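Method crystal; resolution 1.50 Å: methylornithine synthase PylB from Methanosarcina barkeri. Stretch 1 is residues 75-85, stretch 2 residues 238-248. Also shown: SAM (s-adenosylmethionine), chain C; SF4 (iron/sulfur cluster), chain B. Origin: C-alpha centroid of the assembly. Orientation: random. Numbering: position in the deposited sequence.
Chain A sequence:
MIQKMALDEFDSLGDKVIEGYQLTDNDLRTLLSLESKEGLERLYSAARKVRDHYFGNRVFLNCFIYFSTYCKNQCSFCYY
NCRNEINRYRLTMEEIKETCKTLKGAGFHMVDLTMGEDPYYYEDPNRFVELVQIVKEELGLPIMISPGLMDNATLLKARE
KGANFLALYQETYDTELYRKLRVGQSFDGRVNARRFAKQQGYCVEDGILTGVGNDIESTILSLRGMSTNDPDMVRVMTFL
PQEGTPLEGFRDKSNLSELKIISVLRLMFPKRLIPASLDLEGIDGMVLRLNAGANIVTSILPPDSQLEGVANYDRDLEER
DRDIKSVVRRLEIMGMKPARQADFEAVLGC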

# COMPACT_ATOMS: atom_id res chain seq x y z
N CYS A 75 6.95 -16.08 2.53
CA CYS A 75 7.68 -14.84 2.77
C CYS A 75 8.24 -14.77 4.19
O CYS A 75 7.55 -15.01 5.17
N SER A 76 9.51 -14.36 4.27
CA SER A 76 10.19 -14.43 5.59
C SER A 76 9.71 -13.37 6.59
O SER A 76 9.91 -13.49 7.78
N PHE A 77 9.12 -12.32 6.05
CA PHE A 77 8.71 -11.14 6.82
C PHE A 77 7.23 -11.20 7.28
O PHE A 77 6.81 -10.37 8.11
N CYS A 78 6.41 -12.10 6.65
CA CYS A 78 4.99 -11.94 6.77
C CYS A 78 4.39 -12.91 7.77
O CYS A 78 4.67 -14.11 7.74
N TYR A 79 3.55 -12.39 8.66
CA TYR A 79 2.90 -13.26 9.67
C TYR A 79 2.10 -14.39 9.00
O TYR A 79 1.91 -15.45 9.63
N TYR A 80 1.58 -14.17 7.79
CA TYR A 80 0.66 -15.11 7.21
C TYR A 80 1.38 -16.13 6.32
O TYR A 80 0.74 -16.96 5.71
N ASN A 81 2.72 -16.15 6.34
CA ASN A 81 3.43 -17.18 5.57
C ASN A 81 2.98 -18.58 5.95
O ASN A 81 2.61 -18.80 7.11
N CYS A 82 3.04 -19.48 5.00
CA CYS A 82 2.45 -20.78 5.16
C CYS A 82 3.06 -21.63 6.28
O CYS A 82 2.35 -22.56 6.79
N ARG A 83 4.28 -21.31 6.69
CA ARG A 83 4.94 -22.11 7.76
C ARG A 83 4.43 -21.65 9.11
O ARG A 83 4.69 -22.36 10.12
N ASN A 84 3.72 -20.50 9.22
CA ASN A 84 3.31 -19.99 10.54
C ASN A 84 2.00 -20.64 10.95
O ASN A 84 1.03 -20.63 10.17
N GLU A 85 1.94 -21.35 12.08
CA GLU A 85 0.73 -21.98 12.55
C GLU A 85 -0.11 -21.01 13.34
O GLU A 85 0.10 -20.75 14.57
N THR A 238 7.04 0.53 6.71
CA THR A 238 8.02 0.06 7.72
C THR A 238 7.82 -1.42 8.03
O THR A 238 6.65 -1.82 8.34
N PHE A 239 8.88 -2.22 7.99
CA PHE A 239 8.77 -3.63 8.41
C PHE A 239 8.52 -3.70 9.91
O PHE A 239 9.29 -3.20 10.72
N LEU A 240 7.43 -4.39 10.24
CA LEU A 240 7.17 -4.69 11.70
C LEU A 240 7.44 -6.17 11.84
O LEU A 240 6.67 -7.00 11.30
N PRO A 241 8.45 -6.58 12.60
CA PRO A 241 8.76 -8.06 12.73
C PRO A 241 7.57 -8.75 13.42
O PRO A 241 6.88 -8.18 14.32
N GLN A 242 7.29 -9.95 12.90
CA GLN A 242 6.05 -10.65 13.31
C GLN A 242 6.44 -11.95 14.05
O GLN A 242 7.35 -12.69 13.66
N GLU A 243 5.61 -12.31 15.02
CA GLU A 243 5.80 -13.55 15.82
C GLU A 243 5.70 -14.77 14.91
O GLU A 243 4.85 -14.85 14.03
N GLY A 244 6.65 -15.72 15.07
CA GLY A 244 6.52 -16.97 14.39
C GLY A 244 7.13 -16.98 13.03
O GLY A 244 7.09 -17.99 12.37
N THR A 245 7.73 -15.84 12.62
CA THR A 245 8.37 -15.81 11.28
C THR A 245 9.90 -15.88 11.40
O THR A 245 10.44 -15.58 12.49
N PRO A 246 10.58 -16.09 10.27
CA PRO A 246 12.05 -16.16 10.32
C PRO A 246 12.66 -14.85 10.75
O PRO A 246 13.74 -14.84 11.30
N LEU A 247 11.94 -13.74 10.55
CA LEU A 247 12.44 -12.42 10.93
C LEU A 247 11.93 -11.88 12.27
O LEU A 247 12.05 -10.68 12.55
N GLU A 248 11.30 -12.74 13.06
CA GLU A 248 10.77 -12.32 14.33
C GLU A 248 11.77 -11.53 15.20
O GLU A 248 11.41 -10.51 15.82

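Two loops far apart in sequence, neither of them regular helix or strand, meet here and bury 509 Å² between them. Three residues of the first stretch, Tyr79, Ser76 and Phe77, have the most surface covered, and the contact is best read from them outward.

Tyr79 adopts a t rotamer (chi1 -175°), its CA-to-CB bond running sideways to the second stretch. Its ring lies along the turn from Gln242 to Thr245: the carbonyl O of Glu243 sits at the ring edge, 3.4 Å from Tyr79 CD1, where the polarized C-H groups of an aromatic ring tolerate an acceptor well. Gln242 (m, m) points in, and its NE2 donates to Leu240 O at 3.0 Å, while Gln242 OE1 comes within 3.6 Å of Tyr79 CB. The phenol also gives this long side chain a polar end, and a water 2.9 Å from Tyr79 OH donates to Glu243 OE1 at 3.0 Å, joining two residues whose side chains do not touch directly.

At Ser76 the backbones run close, with Ser76 CA 5.4 Å from Pro246 CA. Its carbonyl O makes its closest contacts with the second stretch: Ser76 O accepts a weak hydrogen bond from Leu247 N (3.4 Å) and lies 3.4 Å from Pro246 CD. The side chain, in the p rotamer, places OG 3.7 Å from Leu247 CD1, while the hydroxyl finds its hydrogen bond elsewhere in the structure.

Phe77 (p, chi1 53°) starts sideways, but its ring leads away from the second stretch toward the bound groups, with SAM N7 at the ring edge and CE1 3.8 Å from SF4 S2. Its side chain meets the partner loop through CB, 3.6 Å from Phe239 CE1 and 4.1 Å from Leu247 CD1, an apolar patch to which Leu247 (m, t) points in. Phe239, in the t rotamer, also brings its ring edge to SAM N6. That amino group donates to Leu240 O at 2.9 Å and weakly to Phe77 O at 3.1 Å, so the adenine is held by both stretches. The same stretch as Phe77 also holds the cluster: Cys78 SG and Cys75 SG bind SF4 FE3 and FE4, each at 2.3 Å.

Thr245 (p) suits a place that is both polar and apolar. Its OG1 donates to Gln242 O at 2.8 Å and accepts from a water, 2.7 Å away, which also donates to Phe77 O and receives Gln242 N, both at 2.9 Å. Its methyl CG2 packs 3.2 Å from Cys78 O and 3.8 Å from Asn81 ND2.

Asn84 (t) points in, and its amide clamps the loops: ND2 donates to Tyr79 O at 2.9 Å and to Glu243 O at 3.1 Å. Glycine suits position 244 beside Asn84, since a CB on Gly244 would lie 2.3 Å from Asn84 OD1 and jam against the preceding carbonyl O. Asn81, also pointing in, gives ND2 to Cys78 O (3.0 Å) and to a water, 3.0 Å away, that donates to Gly244 O at 2.7 Å.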

# COMPACT_ATOMS: atom_id res chain seq x y z
CB CYS A 75 6.81 -13.64 2.50
SG CYS A 75 6.17 -13.55 0.81
CB SER A 76 11.68 -14.40 5.41
OG SER A 76 12.00 -13.22 4.78
CB PHE A 77 8.91 -9.83 5.98
CG PHE A 77 8.27 -9.87 4.64
CD1 PHE A 77 6.92 -9.46 4.47
CD2 PHE A 77 8.98 -10.33 3.53
CE1 PHE A 77 6.34 -9.55 3.21
CE2 PHE A 77 8.44 -10.32 2.25
CZ PHE A 77 7.08 -9.97 2.10
CB CYS A 78 4.38 -12.24 5.39
SG CYS A 78 2.58 -12.01 5.39
CB TYR A 79 1.92 -12.37 10.44
CG TYR A 79 1.24 -13.05 11.62
CD1 TYR A 79 2.01 -13.41 12.78
CD2 TYR A 79 -0.08 -13.37 11.55
CE1 TYR A 79 1.36 -14.03 13.86
CE2 TYR A 79 -0.72 -13.94 12.65
CZ TYR A 79 0.02 -14.26 13.78
OH TYR A 79 -0.64 -14.85 14.84
CB TYR A 80 -0.42 -14.31 6.41
CG TYR A 80 -1.19 -13.42 7.32
CD1 TYR A 80 -0.83 -12.09 7.49
CD2 TYR A 80 -2.28 -13.88 8.01
CE1 TYR A 80 -1.50 -11.25 8.37
CE2 TYR A 80 -2.96 -13.03 8.91
CZ TYR A 80 -2.53 -11.69 9.06
OH TYR A 80 -3.28 -10.96 9.97
CB ASN A 81 4.90 -16.93 5.51
CG ASN A 81 5.55 -17.60 6.60
OD1 ASN A 81 5.89 -18.81 6.47
ND2 ASN A 81 5.73 -16.89 7.67
CB CYS A 82 2.51 -21.49 3.86
SG CYS A 82 4.09 -22.05 3.32
CB ARG A 83 6.45 -21.89 7.73
CG ARG A 83 7.02 -22.33 6.39
CD ARG A 83 6.85 -23.81 6.19
NE ARG A 83 7.41 -24.21 4.89
CZ ARG A 83 8.71 -24.27 4.61
NH1 ARG A 83 9.62 -23.98 5.55
NH2 ARG A 83 9.11 -24.67 3.38
CB ASN A 84 3.21 -18.45 10.52
CG ASN A 84 3.48 -17.83 11.84
OD1 ASN A 84 3.79 -18.54 12.84
ND2 ASN A 84 3.37 -16.54 11.92
CB GLU A 85 1.16 -23.17 13.42
CG GLU A 85 1.86 -24.33 12.64
CD GLU A 85 2.10 -25.62 13.45
OE1 GLU A 85 3.29 -25.97 13.75
OE2 GLU A 85 1.12 -26.31 13.81
CB THR A 238 7.76 0.81 9.07
OG1 THR A 238 7.84 2.24 8.77
CG2 THR A 238 8.77 0.41 10.14
CB PHE A 239 10.08 -4.32 8.03
CG PHE A 239 10.20 -5.71 8.54
CD1 PHE A 239 9.13 -6.62 8.43
CD2 PHE A 239 11.32 -6.07 9.23
CE1 PHE A 239 9.27 -7.90 8.96
CE2 PHE A 239 11.42 -7.35 9.77
CZ PHE A 239 10.39 -8.26 9.59
CB LEU A 240 5.68 -4.43 11.94
CG LEU A 240 5.21 -2.96 11.85
CD1 LEU A 240 3.80 -2.74 12.48
CD2 LEU A 240 6.21 -1.93 12.43
CB PRO A 241 10.00 -8.08 13.69
CG PRO A 241 10.65 -6.76 13.33
CD PRO A 241 9.48 -5.73 13.24
CB GLN A 242 5.27 -11.08 12.02
CG GLN A 242 4.83 -9.85 11.20
CD GLN A 242 3.75 -9.02 11.92
OE1 GLN A 242 2.81 -9.56 12.54
NE2 GLN A 242 3.78 -7.69 11.74
CB GLU A 243 4.70 -13.57 16.93
CG GLU A 243 4.75 -14.82 17.76
CD GLU A 243 3.73 -14.84 18.89
OE1 GLU A 243 2.51 -14.85 18.63
OE2 GLU A 243 4.17 -14.89 20.05
CB THR A 245 8.04 -14.48 10.55
OG1 THR A 245 8.61 -13.38 11.27
CG2 THR A 245 6.47 -14.37 10.43
CB PRO A 246 12.42 -16.48 8.84
CG PRO A 246 11.24 -17.32 8.38
CD PRO A 246 10.05 -16.63 9.00
CB LEU A 247 12.17 -11.41 9.82
CG LEU A 247 13.00 -11.70 8.56
CD1 LEU A 247 12.63 -10.75 7.43
CD2 LEU A 247 14.52 -11.54 8.88
CB GLU A 248 10.18 -13.53 15.12
CG GLU A 248 9.74 -13.19 16.56
CD GLU A 248 9.11 -14.38 17.34
OE1 GLU A 248 8.88 -15.47 16.78
OE2 GLU A 248 8.84 -14.24 18.55
N SAM C . -0.38 -11.97 -0.63
CA SAM C . -0.35 -10.93 -1.54
C SAM C . 0.99 -10.37 -1.81
O SAM C . 1.97 -10.78 -1.16
OXT SAM C . 1.09 -9.56 -2.80
CB SAM C . -0.82 -9.76 -1.02
CG SAM C . -0.51 -9.32 0.35
SD SAM C . 0.21 -7.62 0.40
CE SAM C . -1.04 -6.75 1.29
C5' SAM C . 1.45 -7.81 1.66
C4' SAM C . 2.44 -6.92 1.55
O4' SAM C . 2.09 -6.44 2.99
C3' SAM C . 3.67 -7.38 1.33
O3' SAM C . 3.69 -6.88 -0.02
C2' SAM C . 4.30 -6.29 2.22
O2' SAM C . 4.74 -5.11 1.48
C1' SAM C . 3.36 -5.91 3.37
N9 SAM C . 3.74 -6.67 4.61
C8 SAM C . 3.62 -8.01 4.90
N7 SAM C . 4.14 -8.24 6.10
C5 SAM C . 4.59 -7.04 6.60
C6 SAM C . 5.28 -6.70 7.77
N6 SAM C . 5.62 -7.60 8.70
N1 SAM C . 5.56 -5.41 8.00
C2 SAM C . 5.25 -4.44 7.08
N3 SAM C . 4.69 -4.75 5.89
C4 SAM C . 4.34 -6.06 5.68
FE1 SF4 B . 1.45 -12.03 0.56
FE2 SF4 B . 1.57 -14.65 1.51
FE3 SF4 B . 2.26 -12.69 3.19
FE4 SF4 B . 3.87 -13.31 1.19
S1 SF4 B . 3.33 -14.70 2.89
S2 SF4 B . 3.24 -11.22 1.80
S3 SF4 B . 2.47 -13.87 -0.48
S4 SF4 B . 0.22 -13.02 2.35
O HOH W 1 8.45 -10.79 10.41
O HOH W 2 1.10 -16.41 16.48
O HOH W 3 6.84 -18.70 9.78